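Local coordinates for oxidoreductase, NAD-binding/iron-sulfur cluster-binding protein (PDB 6ZXU) that is a catabolic reductive dehalogenase that binds cobalamin and two [4Fe-4S] clusters, and probably uses them to remove halogen from organohalide substrates, at residues 303-308 with 401-406; 418-423 with 520-525; 315-320 with 683-688; 396-401 with 491-496. All coordinates share one frame; numbering follows the deposited sequence.

Interaction 1 of 4, residues 303-308 with 401-406; sequences VVRQEI and EPWMYY
Ile-308 lays its CD1 over one face of the Trp-403 indole, 3.9 Å from the centroid of the six-membered ring and 16° off its normal, a CH-pi contact. The contact joins two loops that each carry a 3-10 turn, 305-307 and 402-404, beside the cobalamin pocket, to which Val-303 and Trp-403 belong. Met-404 CG lies against the opposite indole face, and Val-303 CG1 approaches CH2 of Trp-403 obliquely. In Trp-403 CB points toward 303-308, and chi1 of 49° sets CG between the backbone N and the carbonyl carbon. Arg-305 passes its CG by NE1 of Trp-403 at 3.6 Å, the guanidinium standing almost perpendicular to the indole. Arg-305 holds Glu-401 in a side-on salt bridge, guanidinium and carboxylate only 11° apart: NE of Arg-305 meets OE1 of Glu-401 at 2.7 Å and NH2 of Arg-305 meets OE2 at 3.1 Å, both on syn lone pairs. Glu-401 OE1 takes a second donor, NE1 of Trp-403 at 2.9 Å, which arrives from above the carboxylate plane.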
loop_
_atom_site.group_PDB
_atom_site.type_symbol
_atom_site.label_atom_id
_atom_site.label_comp_id
_atom_site.label_asym_id
_atom_site.label_seq_id
_atom_site.Cartn_x
_atom_site.Cartn_y
_atom_site.Cartn_z
ATOM N N VAL A 303 0.867 -17.481 -21.647
ATOM C CA VAL A 303 0.477 -18.272 -20.466
ATOM C C VAL A 303 -0.025 -19.639 -21.005
ATOM O O VAL A 303 -0.987 -19.714 -21.802
ATOM C CB VAL A 303 -0.634 -17.572 -19.661
ATOM C CG1 VAL A 303 -1.082 -18.404 -18.461
ATOM C CG2 VAL A 303 -0.156 -16.201 -19.213
ATOM N N VAL A 304 0.655 -20.691 -20.617
ATOM C CA VAL A 304 0.271 -22.073 -21.059
ATOM C C VAL A 304 -0.223 -22.798 -19.815
ATOM O O VAL A 304 0.547 -23.448 -19.119
ATOM C CB VAL A 304 1.490 -22.780 -21.678
ATOM C CG1 VAL A 304 1.048 -24.140 -22.273
ATOM C CG2 VAL A 304 2.144 -21.896 -22.749
ATOM N N ARG A 305 -1.529 -22.701 -19.560
ATOM C CA ARG A 305 -2.079 -23.185 -18.314
ATOM C C ARG A 305 -1.845 -24.669 -18.092
ATOM O O ARG A 305 -1.565 -25.105 -16.949
ATOM C CB ARG A 305 -3.553 -22.932 -18.254
ATOM C CG ARG A 305 -3.910 -21.477 -18.124
ATOM C CD ARG A 305 -5.378 -21.296 -18.414
ATOM N NE ARG A 305 -5.782 -20.001 -17.983
ATOM C CZ ARG A 305 -5.461 -18.884 -18.619
ATOM N NH1 ARG A 305 -4.694 -18.882 -19.714
ATOM N NH2 ARG A 305 -5.861 -17.755 -18.094
ATOM N N GLN A 306 -1.893 -25.479 -19.159
ATOM C CA GLN A 306 -1.672 -26.915 -18.968
ATOM C C GLN A 306 -0.252 -27.247 -18.579
ATOM O O GLN A 306 -0.007 -28.342 -18.109
ATOM C CB GLN A 306 -2.062 -27.708 -20.208
ATOM C CG GLN A 306 -3.531 -27.738 -20.400
ATOM C CD GLN A 306 -3.903 -28.601 -21.623
ATOM O OE1 GLN A 306 -3.916 -28.118 -22.730
ATOM N NE2 GLN A 306 -4.045 -29.841 -21.409
ATOM N N GLU A 307 0.688 -26.306 -18.704
ATOM C CA GLU A 307 2.064 -26.576 -18.344
ATOM C C GLU A 307 2.504 -25.888 -17.018
ATOM O O GLU A 307 3.667 -25.942 -16.664
ATOM C CB GLU A 307 2.966 -26.148 -19.461
ATOM C CG GLU A 307 2.730 -26.959 -20.736
ATOM C CD GLU A 307 3.616 -26.538 -21.962
ATOM O OE1 GLU A 307 3.258 -26.828 -23.181
ATOM O OE2 GLU A 307 4.680 -25.867 -21.728
ATOM N N ILE A 308 1.591 -25.217 -16.334
ATOM C CA ILE A 308 1.947 -24.515 -15.117
ATOM C C ILE A 308 1.796 -25.470 -13.917
ATOM O O ILE A 308 0.697 -25.837 -13.602
ATOM C CB ILE A 308 1.080 -23.256 -14.899
ATOM C CG1 ILE A 308 1.252 -22.256 -15.999
ATOM C CG2 ILE A 308 1.447 -22.639 -13.573
ATOM C CD1 ILE A 308 0.268 -21.095 -15.977
ATOM N N GLU A 401 -8.098 -19.323 -10.735
ATOM C CA GLU A 401 -7.802 -20.569 -11.364
ATOM C C GLU A 401 -6.979 -21.456 -10.469
ATOM O O GLU A 401 -6.275 -20.983 -9.589
ATOM C CB GLU A 401 -7.171 -20.325 -12.698
ATOM C CG GLU A 401 -8.026 -19.427 -13.564
ATOM C CD GLU A 401 -7.452 -19.225 -14.953
ATOM O OE1 GLU A 401 -7.059 -20.241 -15.572
ATOM O OE2 GLU A 401 -7.382 -18.044 -15.438
ATOM N N PRO A 402 -7.116 -22.776 -10.597
ATOM C CA PRO A 402 -6.466 -23.659 -9.616
ATOM C C PRO A 402 -4.983 -23.498 -9.561
ATOM O O PRO A 402 -4.385 -23.588 -8.468
ATOM C CB PRO A 402 -6.869 -25.120 -10.074
ATOM C CG PRO A 402 -8.161 -24.852 -10.796
ATOM C CD PRO A 402 -8.032 -23.536 -11.495
ATOM N N TRP A 403 -4.372 -23.190 -10.693
ATOM C CA TRP A 403 -2.926 -23.081 -10.695
ATOM C C TRP A 403 -2.446 -21.788 -9.962
ATOM O O TRP A 403 -1.235 -21.604 -9.864
ATOM C CB TRP A 403 -2.371 -23.110 -12.145
ATOM C CG TRP A 403 -3.058 -22.170 -13.079
ATOM C CD1 TRP A 403 -4.188 -22.410 -13.805
ATOM C CD2 TRP A 403 -2.685 -20.840 -13.375
ATOM N NE1 TRP A 403 -4.511 -21.304 -14.543
ATOM C CE2 TRP A 403 -3.601 -20.331 -14.258
ATOM C CE3 TRP A 403 -1.639 -19.996 -12.936
ATOM C CZ2 TRP A 403 -3.494 -19.040 -14.779
ATOM C CZ3 TRP A 403 -1.542 -18.761 -13.457
ATOM C CH2 TRP A 403 -2.459 -18.287 -14.374
ATOM N N MET A 404 -3.364 -20.896 -9.577
ATOM C CA MET A 404 -3.019 -19.646 -8.827
ATOM C C MET A 404 -2.906 -19.927 -7.287
ATOM O O MET A 404 -2.346 -19.128 -6.556
ATOM C CB MET A 404 -4.079 -18.584 -9.034
ATOM C CG MET A 404 -4.213 -18.094 -10.475
ATOM S SD MET A 404 -5.554 -16.917 -10.569
ATOM C CE MET A 404 -5.448 -16.393 -12.274
ATOM N N TYR A 405 -3.411 -21.083 -6.824
ATOM C CA TYR A 405 -3.255 -21.499 -5.456
ATOM C C TYR A 405 -1.952 -22.229 -5.288
ATOM O O TYR A 405 -1.524 -22.981 -6.167
ATOM C CB TYR A 405 -4.421 -22.394 -5.014
ATOM C CG TYR A 405 -5.784 -21.748 -4.952
ATOM C CD1 TYR A 405 -6.507 -21.490 -6.102
ATOM C CD2 TYR A 405 -6.357 -21.437 -3.751
ATOM C CE1 TYR A 405 -7.770 -20.932 -6.041
ATOM C CE2 TYR A 405 -7.631 -20.892 -3.669
ATOM C CZ TYR A 405 -8.343 -20.658 -4.786
ATOM O OH TYR A 405 -9.587 -20.140 -4.704
ATOM N N TYR A 406 -1.311 -22.052 -4.155
ATOM C CA TYR A 406 -0.164 -22.873 -3.796
ATOM C C TYR A 406 -0.554 -24.352 -3.694
ATOM O O TYR A 406 -1.706 -24.696 -3.473
ATOM C CB TYR A 406 0.419 -22.454 -2.463
ATOM C CG TYR A 406 1.109 -21.108 -2.441
ATOM C CD1 TYR A 406 2.361 -20.961 -2.990
ATOM C CD2 TYR A 406 0.526 -20.020 -1.781
ATOM C CE1 TYR A 406 2.969 -19.709 -2.970
ATOM C CE2 TYR A 406 1.122 -18.800 -1.742
ATOM C CZ TYR A 406 2.334 -18.654 -2.328
ATOM O OH TYR A 406 2.990 -17.433 -2.241
#

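Interaction 2 of 4, residues 418-423 with 520-525; sequences AYHDYA and TTDLPM
The antiparallel pairing of strands 422-429 and 514-521, the central two of a four-stranded sheet, begins here. Tyr-422 and Thr-521 form a hydrogen-bonded pair: N of Tyr-422 to O of Thr-521 and N of Thr-521 to O of Tyr-422, each 2.9 Å. Ala-423 and Thr-520 follow as a non-hydrogen-bonded pair. Before the strand, ND1 of His-420 and OG1 of Thr-520 share a hydrogen bond of 2.7 Å, in the imidazole plane and nearly straight at 177°. CD1 of Tyr-419 lies over the centre of one imidazole face and CA of Thr-521 over the opposite face, toward its rim, so the ring is sandwiched as well as bonded. Asp-522 OD1 accepts from N of Asp-421 at 3.1 Å; the two carboxylates come close, OD2 of Asp-421 to OD1 of Asp-522 at 3.6 Å, a repulsion that the salt bridge from Asp-522 to Lys-363 probably eases. Tyr-422 has Met-525 N over one ring face, toward the rim, while CE of Met-525 touches its CB at 3.5 Å. An alanine at Tyr-422 would probably open a gap beside Leu-523, Pro-524 and Met-525 where the ring had lain. Strand 394-399 flanks Ala-423, strand 474-477 lies alongside Thr-520 and Thr-521, and helix 376-390 packs on Leu-523 and Met-525.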
loop_
_atom_site.group_PDB
_atom_site.type_symbol
_atom_site.label_atom_id
_atom_site.label_comp_id
_atom_site.label_asym_id
_atom_site.label_seq_id
_atom_site.Cartn_x
_atom_site.Cartn_y
_atom_site.Cartn_z
ATOM N N ALA A 418 -8.235 -25.633 -4.311
ATOM C CA ALA A 418 -8.757 -24.432 -4.978
ATOM C C ALA A 418 -10.196 -24.153 -4.514
ATOM O O ALA A 418 -11.145 -24.390 -5.260
ATOM C CB ALA A 418 -8.670 -24.593 -6.501
ATOM N N TYR A 419 -10.365 -23.588 -3.335
ATOM C CA TYR A 419 -11.652 -23.572 -2.709
ATOM C C TYR A 419 -12.630 -22.501 -3.135
ATOM O O TYR A 419 -13.811 -22.626 -2.847
ATOM C CB TYR A 419 -11.474 -23.626 -1.174
ATOM C CG TYR A 419 -10.394 -22.690 -0.650
ATOM C CD1 TYR A 419 -10.612 -21.339 -0.588
ATOM C CD2 TYR A 419 -9.191 -23.191 -0.206
ATOM C CE1 TYR A 419 -9.625 -20.460 -0.113
ATOM C CE2 TYR A 419 -8.214 -22.373 0.274
ATOM C CZ TYR A 419 -8.430 -20.976 0.304
ATOM O OH TYR A 419 -7.462 -20.148 0.862
ATOM N N HIS A 420 -12.211 -21.411 -3.811
ATOM C CA HIS A 420 -13.086 -20.369 -4.206
ATOM C C HIS A 420 -12.972 -20.130 -5.722
ATOM O O HIS A 420 -11.950 -20.339 -6.318
ATOM C CB HIS A 420 -12.770 -19.046 -3.527
ATOM C CG HIS A 420 -13.067 -19.012 -2.083
ATOM N ND1 HIS A 420 -12.256 -18.384 -1.176
ATOM C CD2 HIS A 420 -14.061 -19.584 -1.361
ATOM C CE1 HIS A 420 -12.740 -18.565 0.044
ATOM N NE2 HIS A 420 -13.834 -19.292 -0.056
ATOM N N ASP A 421 -14.024 -19.587 -6.285
ATOM C CA ASP A 421 -14.152 -19.352 -7.727
ATOM C C ASP A 421 -13.560 -18.090 -8.271
ATOM O O ASP A 421 -13.207 -18.050 -9.412
ATOM C CB ASP A 421 -15.642 -19.330 -8.048
ATOM C CG ASP A 421 -16.320 -20.762 -7.946
ATOM O OD1 ASP A 421 -15.592 -21.769 -8.057
ATOM O OD2 ASP A 421 -17.573 -20.812 -7.697
ATOM N N TYR A 422 -13.537 -17.018 -7.466
ATOM C CA TYR A 422 -13.134 -15.711 -7.938
ATOM C C TYR A 422 -12.058 -15.099 -7.051
ATOM O O TYR A 422 -11.966 -15.412 -5.883
ATOM C CB TYR A 422 -14.324 -14.749 -7.982
ATOM C CG TYR A 422 -15.438 -15.164 -8.881
ATOM C CD1 TYR A 422 -15.332 -14.975 -10.261
ATOM C CD2 TYR A 422 -16.533 -15.896 -8.379
ATOM C CE1 TYR A 422 -16.308 -15.414 -11.120
ATOM C CE2 TYR A 422 -17.513 -16.350 -9.231
ATOM C CZ TYR A 422 -17.396 -16.094 -10.574
ATOM O OH TYR A 422 -18.345 -16.500 -11.430
ATOM N N ALA A 423 -11.259 -14.228 -7.648
ATOM C CA ALA A 423 -10.224 -13.458 -6.928
ATOM C C ALA A 423 -10.527 -12.000 -7.136
ATOM O O ALA A 423 -10.710 -11.542 -8.278
ATOM C CB ALA A 423 -8.828 -13.764 -7.460
ATOM N N THR A 520 -10.217 -14.112 -2.096
ATOM C CA THR A 520 -10.986 -15.037 -2.931
ATOM C C THR A 520 -12.406 -15.152 -2.391
ATOM O O THR A 520 -12.638 -14.944 -1.205
ATOM C CB THR A 520 -10.308 -16.376 -3.028
ATOM O OG1 THR A 520 -10.016 -16.899 -1.729
ATOM C CG2 THR A 520 -8.961 -16.214 -3.822
ATOM N N THR A 521 -13.334 -15.471 -3.271
ATOM C CA THR A 521 -14.716 -15.589 -2.908
ATOM C C THR A 521 -15.486 -16.441 -3.889
ATOM O O THR A 521 -15.099 -16.609 -5.021
ATOM C CB THR A 521 -15.364 -14.200 -2.751
ATOM O OG1 THR A 521 -16.702 -14.299 -2.218
ATOM C CG2 THR A 521 -15.364 -13.366 -4.005
ATOM N N ASP A 522 -16.696 -16.862 -3.449
ATOM C CA ASP A 522 -17.709 -17.468 -4.339
ATOM C C ASP A 522 -18.784 -16.518 -4.829
ATOM O O ASP A 522 -19.589 -16.899 -5.687
ATOM C CB ASP A 522 -18.364 -18.694 -3.639
ATOM C CG ASP A 522 -17.401 -19.845 -3.483
ATOM O OD1 ASP A 522 -16.482 -20.037 -4.390
ATOM O OD2 ASP A 522 -17.545 -20.527 -2.418
ATOM N N LEU A 523 -18.799 -15.256 -4.385
ATOM C CA LEU A 523 -19.762 -14.310 -4.919
ATOM C C LEU A 523 -19.679 -14.183 -6.406
ATOM O O LEU A 523 -18.638 -13.866 -6.948
ATOM C CB LEU A 523 -19.567 -12.950 -4.301
ATOM C CG LEU A 523 -20.508 -11.877 -4.748
ATOM C CD1 LEU A 523 -21.892 -12.152 -4.161
ATOM C CD2 LEU A 523 -20.014 -10.494 -4.330
ATOM N N PRO A 524 -20.768 -14.454 -7.138
ATOM C CA PRO A 524 -20.709 -14.353 -8.624
ATOM C C PRO A 524 -20.519 -12.942 -9.126
ATOM O O PRO A 524 -21.308 -12.060 -8.768
ATOM C CB PRO A 524 -22.093 -14.933 -9.104
ATOM C CG PRO A 524 -22.498 -15.796 -7.968
ATOM C CD PRO A 524 -22.003 -15.122 -6.691
ATOM N N MET A 525 -19.463 -12.755 -9.944
ATOM C CA MET A 525 -19.094 -11.432 -10.438
ATOM C C MET A 525 -18.640 -11.548 -11.867
ATOM O O MET A 525 -17.961 -12.529 -12.157
ATOM C CB MET A 525 -17.944 -10.866 -9.590
ATOM C CG MET A 525 -18.266 -10.633 -8.153
ATOM S SD MET A 525 -16.871 -10.207 -7.068
ATOM C CE MET A 525 -15.937 -11.727 -7.143
HETATM O O HOH W 1 -19.511 -18.809 -7.530
#

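Interaction 3 of 4, residues 315-320 with 683-688; sequences GDFFKR and RLQPPP
Arg-320 NH1 bonds to O of Leu-684 at 3.1 Å, an acceptor met in its carbonyl plane on a lone pair, and more weakly to OE1 of Gln-685 at 2.9 Å. This ties the first turn of helix 317-323 to the irregular 683-688 segment. CD of Pro-686 lies 3.6 Å above one guanidinium face, toward the rim, and Gln-685 NE2 makes a weak bond to O of Gly-315. A CB at Gly-315 would be tight, 3.2 Å from CD of Gln-685. Farther out, a salt bridge from NE of Arg-320 to Asp-325 and a bond from NH2 of Arg-320 to O of Leu-696 help fix the guanidinium. A methionine in place of Arg-320 would probably leave Asp-325 without its charged mate and O of Leu-684 without this donor. Asp-316 N-caps the helix, and Phe-317, whose backbone N hydrogen-bonds to cobalamin, rests its ring on CD of Arg-320. A water completes the link, accepting from NH2 of Arg-320 and donating to O of Leu-684 at 2.8 Å.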
loop_
_atom_site.group_PDB
_atom_site.type_symbol
_atom_site.label_atom_id
_atom_site.label_comp_id
_atom_site.label_asym_id
_atom_site.label_seq_id
_atom_site.Cartn_x
_atom_site.Cartn_y
_atom_site.Cartn_z
ATOM N N GLY A 315 8.259 -23.180 -1.001
ATOM C CA GLY A 315 9.165 -22.674 -2.015
ATOM C C GLY A 315 9.260 -21.167 -2.185
ATOM O O GLY A 315 10.151 -20.708 -2.909
ATOM N N ASP A 316 8.339 -20.413 -1.590
ATOM C CA ASP A 316 8.441 -18.954 -1.423
ATOM C C ASP A 316 9.859 -18.733 -0.834
ATOM O O ASP A 316 10.191 -19.342 0.159
ATOM C CB ASP A 316 7.287 -18.556 -0.501
ATOM C CG ASP A 316 7.466 -17.188 0.273
ATOM O OD1 ASP A 316 8.595 -16.770 0.551
ATOM O OD2 ASP A 316 6.381 -16.588 0.673
ATOM N N PHE A 317 10.679 -17.871 -1.414
ATOM C CA PHE A 317 12.027 -17.723 -0.948
ATOM C C PHE A 317 12.191 -17.057 0.425
ATOM O O PHE A 317 13.226 -17.292 1.027
ATOM C CB PHE A 317 12.975 -17.074 -1.946
ATOM C CG PHE A 317 13.697 -18.064 -2.810
ATOM C CD1 PHE A 317 13.012 -18.840 -3.668
ATOM C CD2 PHE A 317 15.097 -18.128 -2.822
ATOM C CE1 PHE A 317 13.661 -19.773 -4.485
ATOM C CE2 PHE A 317 15.758 -19.043 -3.600
ATOM C CZ PHE A 317 15.027 -19.877 -4.468
ATOM N N PHE A 318 11.217 -16.338 0.952
ATOM C CA PHE A 318 11.280 -16.001 2.397
ATOM C C PHE A 318 11.148 -17.250 3.263
ATOM O O PHE A 318 11.805 -17.339 4.285
ATOM C CB PHE A 318 10.207 -15.009 2.784
ATOM C CG PHE A 318 10.437 -13.628 2.220
ATOM C CD1 PHE A 318 11.695 -13.063 2.297
ATOM C CD2 PHE A 318 9.418 -12.944 1.556
ATOM C CE1 PHE A 318 11.927 -11.806 1.776
ATOM C CE2 PHE A 318 9.661 -11.683 1.000
ATOM C CZ PHE A 318 10.891 -11.128 1.152
ATOM N N LYS A 319 10.250 -18.185 2.916
ATOM C CA LYS A 319 10.131 -19.450 3.634
ATOM C C LYS A 319 11.398 -20.287 3.505
ATOM O O LYS A 319 11.853 -20.910 4.473
ATOM C CB LYS A 319 8.914 -20.256 3.160
ATOM C CG LYS A 319 7.598 -19.552 3.294
ATOM C CD LYS A 319 7.599 -18.829 4.562
ATOM C CE LYS A 319 6.222 -18.692 5.152
ATOM N NZ LYS A 319 5.382 -17.856 4.387
ATOM N N ARG A 320 12.065 -20.238 2.364
ATOM C CA ARG A 320 13.328 -20.903 2.199
ATOM C C ARG A 320 14.394 -20.344 3.094
ATOM O O ARG A 320 15.159 -21.074 3.730
ATOM C CB ARG A 320 13.783 -20.899 0.758
ATOM C CG ARG A 320 12.819 -21.599 -0.192
ATOM C CD ARG A 320 13.473 -22.034 -1.506
ATOM N NE ARG A 320 14.412 -23.149 -1.365
ATOM C CZ ARG A 320 14.919 -23.865 -2.360
ATOM N NH1 ARG A 320 14.571 -23.627 -3.624
ATOM N NH2 ARG A 320 15.824 -24.758 -2.103
ATOM N N ARG A 683 10.981 -27.812 -10.366
ATOM C CA ARG A 683 11.929 -28.861 -10.124
ATOM C C ARG A 683 13.055 -28.534 -9.174
ATOM O O ARG A 683 13.684 -29.438 -8.688
ATOM C CB ARG A 683 12.500 -29.391 -11.413
ATOM C CG ARG A 683 13.339 -28.510 -12.207
ATOM C CD ARG A 683 13.793 -29.243 -13.499
ATOM N NE ARG A 683 14.799 -30.233 -13.167
ATOM C CZ ARG A 683 16.101 -30.016 -13.119
ATOM N NH1 ARG A 683 16.582 -28.855 -13.493
ATOM N NH2 ARG A 683 16.935 -30.960 -12.665
ATOM N N LEU A 684 13.366 -27.247 -8.975
ATOM C CA LEU A 684 14.439 -26.829 -8.083
ATOM C C LEU A 684 13.906 -26.231 -6.811
ATOM O O LEU A 684 14.653 -25.549 -6.094
ATOM C CB LEU A 684 15.372 -25.858 -8.811
ATOM C CG LEU A 684 16.085 -26.469 -10.041
ATOM C CD1 LEU A 684 16.947 -25.413 -10.731
ATOM C CD2 LEU A 684 16.988 -27.595 -9.550
ATOM N N GLN A 685 12.638 -26.482 -6.516
ATOM C CA GLN A 685 11.978 -26.025 -5.343
ATOM C C GLN A 685 11.789 -27.224 -4.377
ATOM O O GLN A 685 11.783 -28.340 -4.837
ATOM C CB GLN A 685 10.630 -25.425 -5.714
ATOM C CG GLN A 685 10.763 -24.089 -6.444
ATOM C CD GLN A 685 11.090 -22.931 -5.500
ATOM O OE1 GLN A 685 11.963 -23.034 -4.680
ATOM N NE2 GLN A 685 10.390 -21.788 -5.669
ATOM N N PRO A 686 11.546 -26.966 -3.085
ATOM C CA PRO A 686 11.048 -28.035 -2.179
ATOM C C PRO A 686 9.732 -28.545 -2.736
ATOM O O PRO A 686 8.871 -27.751 -3.151
ATOM C CB PRO A 686 10.782 -27.314 -0.868
ATOM C CG PRO A 686 11.493 -25.996 -0.985
ATOM C CD PRO A 686 11.594 -25.649 -2.401
ATOM N N PRO A 687 9.613 -29.859 -2.842
ATOM C CA PRO A 687 8.390 -30.420 -3.477
ATOM C C PRO A 687 7.167 -30.156 -2.632
ATOM O O PRO A 687 7.289 -29.896 -1.441
ATOM C CB PRO A 687 8.728 -31.934 -3.584
ATOM C CG PRO A 687 9.933 -32.150 -2.693
ATOM C CD PRO A 687 10.679 -30.865 -2.633
ATOM N N PRO A 688 5.961 -30.260 -3.221
ATOM C CA PRO A 688 4.727 -30.163 -2.435
ATOM C C PRO A 688 4.737 -31.145 -1.262
ATOM O O PRO A 688 5.216 -32.263 -1.392
ATOM C CB PRO A 688 3.640 -30.535 -3.421
ATOM C CG PRO A 688 4.175 -30.120 -4.745
ATOM C CD PRO A 688 5.652 -30.368 -4.671
HETATM O O HOH W 2 17.127 -25.823 -4.787
#

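Interaction 4 of 4, residues 396-401 with 491-496; sequences GICRAE and LMAGLG
Gly-396 meets two residues: CD1 of Leu-495 comes to 3.9 Å from its N, and CB of Ala-493 lies against its carbonyl carbon. A side chain would not fit, since a CB at this position would fall 2.9 Å from O of Ala-493, a clash, and would also be tight against CG of Leu-495. At Ile-397 the backbone makes the contact, its N being 3.8 Å from CB of Ala-493, while its side chain points away, onto Ala-380 and Lys-384 of helix 376-390. Strand 394-399, an outermost strand of the four-stranded antiparallel sheet, is thus covered on one face by the C-terminal end of helix 486-492 and the residues just after it. That helix ends in a Schellman motif, in which Gly-494 takes a positive phi of 66° and its N bonds back to O of Leu-491. Next along the strand, Cys-398 turns its side chain toward the helix end. Its CB sits 3.7 Å from N of Ala-493 and 3.8 Å from CB of Met-492; SG, placed between the backbone N and the carbonyl carbon (chi1 69°), lies 4.0 Å from the same CB of Met-492. Beyond the strand, Glu-401 points back toward the helix, and OE2 approaches CG of Met-492 at 4.2 Å, while the carboxylate is held by Arg-305. Met-492 itself bends at chi2 and chi3, and its side chain also touches Pro-299 and Met-404.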
loop_
_atom_site.group_PDB
_atom_site.type_symbol
_atom_site.label_atom_id
_atom_site.label_comp_id
_atom_site.label_asym_id
_atom_site.label_seq_id
_atom_site.Cartn_x
_atom_site.Cartn_y
_atom_site.Cartn_z
ATOM N N GLY A 396 -9.794 -4.929 -9.317
ATOM C CA GLY A 396 -10.099 -5.779 -10.457
ATOM C C GLY A 396 -10.544 -7.143 -9.974
ATOM O O GLY A 396 -10.249 -7.561 -8.889
ATOM N N ILE A 397 -11.158 -7.904 -10.854
ATOM C CA ILE A 397 -11.726 -9.180 -10.563
ATOM C C ILE A 397 -11.408 -10.180 -11.653
ATOM O O ILE A 397 -11.474 -9.836 -12.849
ATOM C CB ILE A 397 -13.302 -9.061 -10.458
ATOM C CG1 ILE A 397 -13.672 -7.986 -9.430
ATOM C CG2 ILE A 397 -13.879 -10.422 -10.063
ATOM C CD1 ILE A 397 -15.092 -7.535 -9.491
ATOM N N CYS A 398 -11.006 -11.349 -11.264
ATOM C CA CYS A 398 -10.713 -12.470 -12.184
ATOM C C CYS A 398 -11.215 -13.775 -11.605
ATOM O O CYS A 398 -11.531 -13.876 -10.431
ATOM C CB CYS A 398 -9.212 -12.532 -12.580
ATOM S SG CYS A 398 -8.071 -13.004 -11.274
ATOM N N ARG A 399 -11.296 -14.823 -12.442
ATOM C CA ARG A 399 -11.437 -16.179 -11.903
ATOM C C ARG A 399 -10.184 -16.646 -11.185
ATOM O O ARG A 399 -9.073 -16.483 -11.683
ATOM C CB ARG A 399 -11.745 -17.160 -13.049
ATOM C CG ARG A 399 -13.121 -16.906 -13.560
ATOM C CD ARG A 399 -13.744 -18.083 -14.345
ATOM N NE ARG A 399 -15.214 -17.866 -14.402
ATOM C CZ ARG A 399 -16.096 -18.379 -13.526
ATOM N NH1 ARG A 399 -15.712 -19.194 -12.537
ATOM N NH2 ARG A 399 -17.389 -18.122 -13.695
ATOM N N ALA A 400 -10.371 -17.268 -10.045
ATOM C CA ALA A 400 -9.280 -17.851 -9.251
ATOM C C ALA A 400 -8.990 -19.235 -9.785
ATOM O O ALA A 400 -9.578 -20.222 -9.350
ATOM C CB ALA A 400 -9.669 -17.918 -7.768
ATOM N N GLU A 401 -8.098 -19.323 -10.735
ATOM C CA GLU A 401 -7.802 -20.569 -11.364
ATOM C C GLU A 401 -6.979 -21.456 -10.469
ATOM O O GLU A 401 -6.275 -20.983 -9.589
ATOM C CB GLU A 401 -7.171 -20.325 -12.698
ATOM C CG GLU A 401 -8.026 -19.427 -13.564
ATOM C CD GLU A 401 -7.452 -19.225 -14.953
ATOM O OE1 GLU A 401 -7.059 -20.241 -15.572
ATOM O OE2 GLU A 401 -7.382 -18.044 -15.438
ATOM N N LEU A 491 -2.345 -10.070 -13.124
ATOM C CA LEU A 491 -2.317 -10.113 -14.604
ATOM C C LEU A 491 -3.711 -10.387 -15.185
ATOM O O LEU A 491 -4.142 -9.662 -16.065
ATOM C CB LEU A 491 -1.393 -11.168 -15.059
ATOM C CG LEU A 491 -1.244 -11.222 -16.559
ATOM C CD1 LEU A 491 -0.422 -10.067 -17.115
ATOM C CD2 LEU A 491 -0.592 -12.549 -16.933
ATOM N N MET A 492 -4.371 -11.413 -14.706
ATOM C CA MET A 492 -5.717 -11.808 -15.229
ATOM C C MET A 492 -6.824 -10.817 -14.914
ATOM O O MET A 492 -7.738 -10.640 -15.688
ATOM C CB MET A 492 -6.128 -13.165 -14.739
ATOM C CG MET A 492 -5.317 -14.343 -15.318
ATOM S SD MET A 492 -5.185 -14.225 -17.144
ATOM C CE MET A 492 -3.574 -15.021 -17.123
ATOM N N ALA A 493 -6.700 -10.084 -13.812
ATOM C CA ALA A 493 -7.638 -8.987 -13.443
ATOM C C ALA A 493 -7.392 -7.708 -14.176
ATOM O O ALA A 493 -8.145 -6.770 -14.003
ATOM C CB ALA A 493 -7.601 -8.770 -11.932
ATOM N N GLY A 494 -6.388 -7.657 -15.088
ATOM C CA GLY A 494 -6.146 -6.511 -15.884
ATOM C C GLY A 494 -5.694 -5.301 -15.072
ATOM O O GLY A 494 -5.994 -4.182 -15.432
ATOM N N LEU A 495 -4.819 -5.535 -14.096
ATOM C CA LEU A 495 -4.252 -4.398 -13.290
ATOM C C LEU A 495 -2.808 -4.118 -13.593
ATOM O O LEU A 495 -2.331 -3.063 -13.220
ATOM C CB LEU A 495 -4.468 -4.626 -11.803
ATOM C CG LEU A 495 -5.910 -4.695 -11.330
ATOM C CD1 LEU A 495 -5.950 -5.052 -9.895
ATOM C CD2 LEU A 495 -6.688 -3.472 -11.618
ATOM N N GLY A 496 -2.145 -4.977 -14.385
ATOM C CA GLY A 496 -0.780 -4.753 -14.777
ATOM C C GLY A 496 -0.369 -5.654 -15.898
ATOM O O GLY A 496 -1.036 -6.574 -16.225
#

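How the interactions relate
Interactions 1, 2 and 4 form a continuous group. Interaction 3 is distant from interactions 2 and 4, at 26 and 25 Å between centres, but its centre lies 17 Å from that of interaction 1, nearest atoms about 5 Å apart without touching. Glu-401 belongs to both interaction 1 and interaction 4, and CE of Met-404 packs 3.7 Å from CG of Met-492 between them. Interactions 2 and 4 share a sheet: N of Ala-423 lies 2.8 Å from O of Cys-398, a probable hydrogen bond. Tyr-405 OH likewise probably bonds to O of His-420, joining interactions 1 and 2. Cobalamin relates interactions 1 and 3: it lies about 4 Å from the Val-303 side chain and about 3 Å from that of Phe-317.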